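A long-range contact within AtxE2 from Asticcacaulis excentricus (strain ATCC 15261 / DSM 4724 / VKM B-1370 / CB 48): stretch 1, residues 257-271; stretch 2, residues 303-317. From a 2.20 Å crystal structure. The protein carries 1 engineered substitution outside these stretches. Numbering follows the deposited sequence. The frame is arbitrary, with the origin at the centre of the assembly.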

ATOM      1  N   ASP A 257       1.736  20.259   8.376  1.00 48.28           N
ATOM      2  CA  ASP A 257       0.808  20.058   7.275  1.00 44.66           C
ATOM      3  C   ASP A 257       1.650  20.126   6.002  1.00 40.45           C
ATOM      4  O   ASP A 257       2.257  21.152   5.688  1.00 44.39           O
ATOM      5  CB  ASP A 257      -0.281  21.158   7.292  1.00 46.44           C
ATOM      6  CG  ASP A 257      -1.477  20.834   6.409  1.00 49.58           C
ATOM      7  OD1 ASP A 257      -1.362  20.015   5.475  1.00 48.66           O
ATOM      8  OD2 ASP A 257      -2.562  21.403   6.653  1.00 53.50           O
ATOM      9  N   PRO A 258       1.714  19.028   5.251  1.00 40.19           N
ATOM     10  CA  PRO A 258       2.475  19.132   3.992  1.00 39.86           C
ATOM     11  C   PRO A 258       1.754  19.970   2.906  1.00 35.90           C
ATOM     12  O   PRO A 258       2.318  20.218   1.837  1.00 36.75           O
ATOM     13  CB  PRO A 258       2.567  17.671   3.549  1.00 38.14           C
ATOM     14  CG  PRO A 258       1.232  17.113   3.997  1.00 41.61           C
ATOM     15  CD  PRO A 258       0.956  17.757   5.339  1.00 40.47           C
ATOM     16  N   LEU A 259       0.510  20.358   3.170  1.00 35.25           N
ATOM     17  CA  LEU A 259      -0.267  21.204   2.255  1.00 38.86           C
ATOM     18  C   LEU A 259      -0.353  22.692   2.711  1.00 46.32           C
ATOM     19  O   LEU A 259      -1.266  23.434   2.305  1.00 44.41           O
ATOM     20  CB  LEU A 259      -1.663  20.586   2.091  1.00 37.20           C
ATOM     21  CG  LEU A 259      -1.674  19.293   1.243  1.00 40.05           C
ATOM     22  CD1 LEU A 259      -3.109  18.893   0.891  1.00 43.40           C
ATOM     23  CD2 LEU A 259      -0.886  19.449  -0.055  1.00 39.41           C
ATOM     24  N   ARG A 260       0.605  23.102   3.550  1.00 45.52           N
ATOM     25  CA  ARG A 260       0.719  24.461   4.078  1.00 45.81           C
ATOM     26  C   ARG A 260       2.207  24.848   4.088  1.00 43.12           C
ATOM     27  O   ARG A 260       3.066  24.054   4.408  1.00 43.40           O
ATOM     28  CB  ARG A 260       0.177  24.494   5.498  1.00 52.56           C
ATOM     29  CG  ARG A 260      -0.696  25.679   5.891  1.00 68.49           C
ATOM     30  CD  ARG A 260      -0.590  25.961   7.386  1.00 78.67           C
ATOM     31  NE  ARG A 260       0.754  26.487   7.749  1.00 86.43           N
ATOM     32  CZ  ARG A 260       1.014  27.591   8.458  1.00 83.78           C
ATOM     33  NH1 ARG A 260       0.039  28.356   8.947  1.00 88.00           N
ATOM     34  NH2 ARG A 260       2.277  27.929   8.690  1.00 81.24           N
ATOM     35  N   ALA A 261       2.520  26.058   3.688  1.00 42.35           N
ATOM     36  CA  ALA A 261       3.877  26.586   3.783  1.00 41.90           C
ATOM     37  C   ALA A 261       3.867  28.102   4.029  1.00 52.51           C
ATOM     38  O   ALA A 261       2.901  28.803   3.675  1.00 44.15           O
ATOM     39  CB  ALA A 261       4.629  26.330   2.504  1.00 40.91           C
ATOM     40  N   MET A 262       4.970  28.607   4.578  1.00 51.24           N
ATOM     41  CA  MET A 262       5.140  30.041   4.742  1.00 55.44           C
ATOM     42  C   MET A 262       6.357  30.489   3.934  1.00 55.33           C
ATOM     43  O   MET A 262       7.340  29.773   3.842  1.00 50.77           O
ATOM     44  CB  MET A 262       5.267  30.425   6.221  1.00 58.87           C
ATOM     45  CG  MET A 262       3.949  30.599   6.959  1.00 65.57           C
ATOM     46  SD  MET A 262       4.219  31.945   8.125  1.00 83.15           S
ATOM     47  CE  MET A 262       4.043  31.086   9.704  1.00 87.29           C
ATOM     48  N   VAL A 263       6.233  31.633   3.267  1.00 51.55           N
ATOM     49  CA  VAL A 263       7.374  32.335   2.687  1.00 51.65           C
ATOM     50  C   VAL A 263       7.218  33.833   3.059  1.00 58.19           C
ATOM     51  O   VAL A 263       6.290  34.492   2.588  1.00 55.75           O
ATOM     52  CB  VAL A 263       7.400  32.188   1.162  1.00 51.21           C
ATOM     53  CG1 VAL A 263       8.699  32.717   0.619  1.00 52.38           C
ATOM     54  CG2 VAL A 263       7.197  30.739   0.740  1.00 49.67           C
ATOM     55  N   GLY A 264       8.069  34.348   3.944  1.00 57.80           N
ATOM     56  CA  GLY A 264       7.912  35.706   4.450  1.00 54.16           C
ATOM     57  C   GLY A 264       6.637  35.800   5.275  1.00 54.52           C
ATOM     58  O   GLY A 264       6.387  34.961   6.151  1.00 54.07           O
ATOM     59  N   ARG A 265       5.813  36.803   4.954  1.00 59.54           N
ATOM     60  CA  ARG A 265       4.508  37.031   5.608  1.00 61.16           C
ATOM     61  C   ARG A 265       3.368  36.214   4.944  1.00 54.03           C
ATOM     62  O   ARG A 265       2.237  36.150   5.468  1.00 45.47           O
ATOM     63  CB  ARG A 265       4.138  38.534   5.609  1.00 65.58           C
ATOM     64  CG  ARG A 265       4.995  39.414   6.519  1.00 79.45           C
ATOM     65  CD  ARG A 265       4.755  40.958   6.415  1.00 86.20           C
ATOM     66  NE  ARG A 265       3.348  41.396   6.254  1.00 90.32           N
ATOM     67  CZ  ARG A 265       2.383  41.343   7.194  1.00 88.96           C
ATOM     68  NH1 ARG A 265       2.614  40.833   8.420  1.00 88.86           N
ATOM     69  NH2 ARG A 265       1.152  41.776   6.891  1.00 66.54           N
ATOM     70  N   THR A 266       3.667  35.585   3.807  1.00 49.27           N
ATOM     71  CA  THR A 266       2.668  34.875   3.003  1.00 47.56           C
ATOM     72  C   THR A 266       2.492  33.399   3.417  1.00 48.94           C
ATOM     73  O   THR A 266       3.440  32.631   3.500  1.00 48.66           O
ATOM     74  CB  THR A 266       3.074  34.940   1.565  1.00 49.06           C
ATOM     75  OG1 THR A 266       3.317  36.305   1.262  1.00 49.33           O
ATOM     76  CG2 THR A 266       1.970  34.394   0.660  1.00 55.63           C
ATOM     77  N   THR A 267       1.256  33.037   3.714  1.00 49.85           N
ATOM     78  CA  THR A 267       0.881  31.682   4.035  1.00 51.95           C
ATOM     79  C   THR A 267       0.206  31.073   2.794  1.00 46.88           C
ATOM     80  O   THR A 267      -0.770  31.596   2.231  1.00 39.32           O
ATOM     81  CB  THR A 267      -0.050  31.656   5.252  1.00 55.41           C
ATOM     82  OG1 THR A 267       0.734  31.983   6.398  1.00 59.45           O
ATOM     83  CG2 THR A 267      -0.649  30.296   5.482  1.00 60.14           C
ATOM     84  N   PHE A 268       0.781  29.980   2.354  1.00 43.20           N
ATOM     85  CA  PHE A 268       0.215  29.214   1.265  1.00 38.94           C
ATOM     86  C   PHE A 268      -0.547  28.031   1.792  1.00 39.68           C
ATOM     87  O   PHE A 268      -0.128  27.393   2.747  1.00 41.20           O
ATOM     88  CB  PHE A 268       1.291  28.780   0.357  1.00 37.85           C
ATOM     89  CG  PHE A 268       1.967  29.907  -0.331  1.00 36.13           C
ATOM     90  CD1 PHE A 268       1.367  30.530  -1.413  1.00 40.51           C
ATOM     91  CD2 PHE A 268       3.170  30.345   0.086  1.00 36.89           C
ATOM     92  CE1 PHE A 268       1.988  31.570  -2.088  1.00 37.01           C
ATOM     93  CE2 PHE A 268       3.790  31.392  -0.558  1.00 37.66           C
ATOM     94  CZ  PHE A 268       3.200  32.006  -1.652  1.00 37.45           C
ATOM     95  N   SER A 269      -1.726  27.800   1.231  1.00 39.14           N
ATOM     96  CA  SER A 269      -2.501  26.655   1.582  1.00 39.63           C
ATOM     97  C   SER A 269      -3.343  26.260   0.364  1.00 37.62           C
ATOM     98  O   SER A 269      -3.106  26.750  -0.727  1.00 36.15           O
ATOM     99  CB  SER A 269      -3.347  26.956   2.789  1.00 40.52           C
ATOM    100  OG  SER A 269      -4.305  27.924   2.458  1.00 43.97           O
ATOM    101  N   VAL A 270      -4.275  25.341   0.551  1.00 36.20           N
ATOM    102  CA  VAL A 270      -5.018  24.784  -0.531  1.00 37.40           C
ATOM    103  C   VAL A 270      -6.448  24.714  -0.079  1.00 39.36           C
ATOM    104  O   VAL A 270      -6.710  24.388   1.067  1.00 40.88           O
ATOM    105  CB  VAL A 270      -4.370  23.422  -0.761  1.00 37.68           C
ATOM    106  CG1 VAL A 270      -5.352  22.295  -0.852  1.00 40.41           C
ATOM    107  CG2 VAL A 270      -3.388  23.518  -1.899  1.00 38.05           C
ATOM    108  N   SER A 271      -7.404  25.050  -0.928  1.00 42.73           N
ATOM    109  CA  SER A 271      -8.802  24.835  -0.514  1.00 48.95           C
ATOM    110  C   SER A 271      -9.703  24.689  -1.721  1.00 47.62           C
ATOM    111  O   SER A 271      -9.301  24.979  -2.824  1.00 40.57           O
ATOM    112  CB  SER A 271      -9.287  26.013   0.348  1.00 54.06           C
ATOM    113  OG  SER A 271      -9.347  27.199  -0.433  1.00 52.09           O
ATOM    114  N   ASN A 303      -5.080  20.561  -7.190  1.00 38.73           N
ATOM    115  CA  ASN A 303      -4.872  19.256  -6.590  1.00 40.92           C
ATOM    116  C   ASN A 303      -3.416  18.968  -6.217  1.00 39.92           C
ATOM    117  O   ASN A 303      -2.881  17.898  -6.416  1.00 42.79           O
ATOM    118  CB  ASN A 303      -5.501  18.197  -7.478  1.00 42.76           C
ATOM    119  CG  ASN A 303      -7.021  18.279  -7.450  1.00 44.39           C
ATOM    120  OD1 ASN A 303      -7.652  18.391  -6.382  1.00 43.14           O
ATOM    121  ND2 ASN A 303      -7.609  18.311  -8.624  1.00 45.05           N
ATOM    122  N   ILE A 304      -2.803  19.954  -5.590  1.00 37.41           N
ATOM    123  CA  ILE A 304      -1.452  19.832  -5.091  1.00 33.72           C
ATOM    124  C   ILE A 304      -1.414  18.731  -4.049  1.00 30.34           C
ATOM    125  O   ILE A 304      -2.313  18.600  -3.235  1.00 33.74           O
ATOM    126  CB  ILE A 304      -0.972  21.191  -4.510  1.00 35.69           C
ATOM    127  CG1 ILE A 304      -0.775  22.149  -5.689  1.00 38.19           C
ATOM    128  CG2 ILE A 304       0.317  21.058  -3.689  1.00 34.54           C
ATOM    129  CD1 ILE A 304      -0.595  23.605  -5.310  1.00 40.40           C
ATOM    130  N   THR A 305      -0.347  17.953  -4.052  1.00 32.00           N
ATOM    131  CA  THR A 305      -0.166  16.902  -3.018  1.00 34.09           C
ATOM    132  C   THR A 305       0.929  17.193  -1.988  1.00 32.22           C
ATOM    133  O   THR A 305       1.022  16.531  -0.977  1.00 31.01           O
ATOM    134  CB  THR A 305       0.102  15.560  -3.679  1.00 31.91           C
ATOM    135  OG1 THR A 305       1.139  15.734  -4.646  1.00 31.89           O
ATOM    136  CG2 THR A 305      -1.169  15.064  -4.366  1.00 32.81           C
ATOM    137  N   ARG A 306       1.770  18.168  -2.265  1.00 31.82           N
ATOM    138  CA  ARG A 306       2.847  18.485  -1.364  1.00 34.74           C
ATOM    139  C   ARG A 306       3.399  19.843  -1.745  1.00 31.51           C
ATOM    140  O   ARG A 306       3.656  20.088  -2.915  1.00 34.19           O
ATOM    141  CB  ARG A 306       3.983  17.440  -1.494  1.00 33.09           C
ATOM    142  CG  ARG A 306       4.535  16.950  -0.173  1.00 38.38           C
ATOM    143  CD  ARG A 306       5.064  18.073   0.701  1.00 41.44           C
ATOM    144  NE  ARG A 306       5.783  17.570   1.866  1.00 43.26           N
ATOM    145  CZ  ARG A 306       6.253  18.334   2.870  1.00 49.85           C
ATOM    146  NH1 ARG A 306       6.103  19.667   2.871  1.00 44.38           N
ATOM    147  NH2 ARG A 306       6.904  17.766   3.896  1.00 42.46           N
ATOM    148  N   MET A 307       3.658  20.695  -0.758  1.00 36.17           N
ATOM    149  CA  MET A 307       4.369  21.967  -1.046  1.00 38.42           C
ATOM    150  C   MET A 307       5.513  22.292  -0.053  1.00 36.76           C
ATOM    151  O   MET A 307       5.507  21.837   1.078  1.00 32.66           O
ATOM    152  CB  MET A 307       3.343  23.080  -1.045  1.00 38.52           C
ATOM    153  CG  MET A 307       2.801  23.425   0.328  1.00 38.69           C
ATOM    154  SD  MET A 307       1.712  24.865   0.325  1.00 40.34           S
ATOM    155  CE  MET A 307       0.357  24.318  -0.702  1.00 43.99           C
ATOM    156  N   TRP A 308       6.463  23.110  -0.480  1.00 38.22           N
ATOM    157  CA  TRP A 308       7.602  23.531   0.350  1.00 40.47           C
ATOM    158  C   TRP A 308       7.949  24.989   0.112  1.00 44.50           C
ATOM    159  O   TRP A 308       8.122  25.407  -1.064  1.00 41.49           O
ATOM    160  CB  TRP A 308       8.863  22.777  -0.063  1.00 41.11           C
ATOM    161  CG  TRP A 308       8.862  21.298   0.177  1.00 41.60           C
ATOM    162  CD1 TRP A 308       9.325  20.660   1.279  1.00 40.47           C
ATOM    163  CD2 TRP A 308       8.402  20.287  -0.717  1.00 39.68           C
ATOM    164  NE1 TRP A 308       9.165  19.315   1.138  1.00 39.65           N
ATOM    165  CE2 TRP A 308       8.609  19.063  -0.089  1.00 41.39           C
ATOM    166  CE3 TRP A 308       7.811  20.308  -1.984  1.00 44.15           C
ATOM    167  CZ2 TRP A 308       8.248  17.859  -0.676  1.00 42.35           C
ATOM    168  CZ3 TRP A 308       7.480  19.109  -2.580  1.00 47.29           C
ATOM    169  CH2 TRP A 308       7.696  17.895  -1.919  1.00 42.98           C
ATOM    170  N   GLY A 309       8.014  25.763   1.203  1.00 45.24           N
ATOM    171  CA  GLY A 309       8.367  27.183   1.128  1.00 44.74           C
ATOM    172  C   GLY A 309       9.862  27.397   1.298  1.00 45.25           C
ATOM    173  O   GLY A 309      10.473  26.769   2.122  1.00 47.35           O
ATOM    174  N   ASP A 310      10.441  28.320   0.556  1.00 46.52           N
ATOM    175  CA  ASP A 310      11.877  28.627   0.663  1.00 52.58           C
ATOM    176  C   ASP A 310      12.046  30.135   0.784  1.00 53.21           C
ATOM    177  O   ASP A 310      11.949  30.826  -0.236  1.00 52.04           O
ATOM    178  CB  ASP A 310      12.591  28.108  -0.603  1.00 52.76           C
ATOM    179  CG  ASP A 310      14.119  28.369  -0.617  1.00 58.83           C
ATOM    180  OD1 ASP A 310      14.640  29.035   0.316  1.00 51.27           O
ATOM    181  OD2 ASP A 310      14.775  27.857  -1.584  1.00 56.40           O
ATOM    182  N   GLU A 311      12.318  30.626   2.000  1.00 53.37           N
ATOM    183  CA  GLU A 311      12.461  32.079   2.268  1.00 64.55           C
ATOM    184  C   GLU A 311      13.631  32.733   1.532  1.00 61.49           C
ATOM    185  O   GLU A 311      13.482  33.789   0.915  1.00 61.56           O
ATOM    186  CB  GLU A 311      12.572  32.353   3.795  1.00 70.31           C
ATOM    187  CG  GLU A 311      11.651  33.465   4.308  1.00 75.18           C
ATOM    188  CD  GLU A 311      10.904  33.051   5.565  1.00 83.50           C
ATOM    189  OE1 GLU A 311      10.082  32.099   5.458  1.00 69.39           O
ATOM    190  OE2 GLU A 311      11.120  33.673   6.644  1.00 87.31           O
ATOM    191  N   THR A 312      14.765  32.053   1.531  1.00 59.09           N
ATOM    192  CA  THR A 312      15.965  32.538   0.875  1.00 63.26           C
ATOM    193  C   THR A 312      15.742  32.810  -0.617  1.00 67.61           C
ATOM    194  O   THR A 312      16.102  33.877  -1.134  1.00 72.09           O
ATOM    195  CB  THR A 312      17.085  31.506   1.065  1.00 60.21           C
ATOM    196  OG1 THR A 312      17.228  31.277   2.461  1.00 60.33           O
ATOM    197  CG2 THR A 312      18.415  31.961   0.503  1.00 56.59           C
ATOM    198  N   ALA A 313      15.164  31.845  -1.323  1.00 67.30           N
ATOM    199  CA  ALA A 313      14.956  32.002  -2.757  1.00 56.27           C
ATOM    200  C   ALA A 313      13.651  32.752  -2.998  1.00 50.64           C
ATOM    201  O   ALA A 313      13.379  33.180  -4.125  1.00 52.70           O
ATOM    202  CB  ALA A 313      14.915  30.644  -3.437  1.00 61.61           C
ATOM    203  N   ASN A 314      12.845  32.878  -1.949  1.00 50.44           N
ATOM    204  CA  ASN A 314      11.531  33.486  -2.033  1.00 55.01           C
ATOM    205  C   ASN A 314      10.678  32.759  -3.088  1.00 55.37           C
ATOM    206  O   ASN A 314      10.223  33.366  -4.066  1.00 53.64           O
ATOM    207  CB  ASN A 314      11.686  34.983  -2.334  1.00 54.40           C
ATOM    208  CG  ASN A 314      10.379  35.712  -2.335  1.00 54.89           C
ATOM    209  OD1 ASN A 314       9.580  35.612  -1.389  1.00 54.20           O
ATOM    210  ND2 ASN A 314      10.147  36.477  -3.400  1.00 55.52           N
ATOM    211  N   VAL A 315      10.536  31.437  -2.934  1.00 53.26           N
ATOM    212  CA  VAL A 315       9.721  30.643  -3.862  1.00 50.66           C
ATOM    213  C   VAL A 315       8.971  29.566  -3.127  1.00 46.90           C
ATOM    214  O   VAL A 315       9.323  29.211  -2.009  1.00 45.60           O
ATOM    215  CB  VAL A 315      10.514  30.005  -5.041  1.00 54.99           C
ATOM    216  CG1 VAL A 315      11.392  31.018  -5.759  1.00 54.65           C
ATOM    217  CG2 VAL A 315      11.389  28.896  -4.574  1.00 61.33           C
ATOM    218  N   LEU A 316       7.879  29.120  -3.743  1.00 42.88           N
ATOM    219  CA  LEU A 316       7.157  27.960  -3.312  1.00 41.78           C
ATOM    220  C   LEU A 316       7.400  26.860  -4.339  1.00 47.30           C
ATOM    221  O   LEU A 316       7.421  27.133  -5.551  1.00 41.48           O
ATOM    222  CB  LEU A 316       5.681  28.276  -3.262  1.00 43.20           C
ATOM    223  CG  LEU A 316       4.812  27.170  -2.722  1.00 39.76           C
ATOM    224  CD1 LEU A 316       4.979  27.015  -1.218  1.00 40.28           C
ATOM    225  CD2 LEU A 316       3.376  27.419  -3.094  1.00 39.25           C
ATOM    226  N   TYR A 317       7.661  25.637  -3.852  1.00 45.35           N
ATOM    227  CA  TYR A 317       7.722  24.461  -4.716  1.00 37.24           C
ATOM    228  C   TYR A 317       6.567  23.535  -4.379  1.00 35.50           C
ATOM    229  O   TYR A 317       6.160  23.440  -3.231  1.00 37.50           O
ATOM    230  CB  TYR A 317       9.004  23.711  -4.503  1.00 37.51           C
ATOM    231  CG  TYR A 317      10.253  24.523  -4.591  1.00 38.33           C
ATOM    232  CD1 TYR A 317      10.857  24.782  -5.811  1.00 38.23           C
ATOM    233  CD2 TYR A 317      10.869  24.991  -3.429  1.00 42.19           C
ATOM    234  CE1 TYR A 317      12.028  25.514  -5.879  1.00 41.88           C
ATOM    235  CE2 TYR A 317      12.065  25.705  -3.483  1.00 44.37           C
ATOM    236  CZ  TYR A 317      12.652  25.984  -4.696  1.00 42.48           C
ATOM    237  OH  TYR A 317      13.848  26.741  -4.720  1.00 43.29           O
TER
HETATM  238  O   HOH W   1       5.387  22.814   3.677  1.00 30.48           O

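Two hairpins pack here mainly through apolar side chains, with a single well-formed direct hydrogen bond, a weak one and a water bridge tying their backbones and one carboxylate together. Each hairpin holds itself together: Ala261 and Phe268 exchange backbone bonds (Ala261 N to Phe268 O 3.1 Å, Phe268 N to Ala261 O 2.8 Å), as do Trp308 and Tyr317 in the other stretch. Strands 261-263 and 304-310 run in roughly the same direction, 24° apart, with their axes approaching to 5.8 Å.

Direct backbone bonding across the contact is limited to Met307 N donating to Pro258 O, at 3.0 Å and a nearly straight N-H...O angle of 164°. Farther along, one water donates to both Arg260 O (2.7 Å) and Met307 O (2.8 Å), bridging two carbonyls that could not bond to each other because both are acceptors. At the hairpin turn, Gly264 N reaches Glu311 OE1 at 3.4 Å; the angle of 161° is favourable, but the length makes the bond weak.

Met307 is the most extensively covered residue. Its SD lies 3.9 Å from both Ala261 CB and Phe268 CB, while its CE comes within 4.0 Å of Val270 CG2. Leu316 continues this apolar layer: its CD1 is 3.8 Å from Ala261 CB, and its CD2 sits over one face of the Phe268 ring, 20° off the normal, a CH-pi contact.

Close packing at Gly309 depends on the absent side chain. An ideal CB there would point toward stretch 1 and fall 2.5 Å from Met262 O, a clash. Near the other end, Pro258 CB covers one face of the Arg306 guanidinium, 3.6 Å from Arg306 NE, while Arg306 NH1 donates to Met307 O at 2.9 Å within its own stretch.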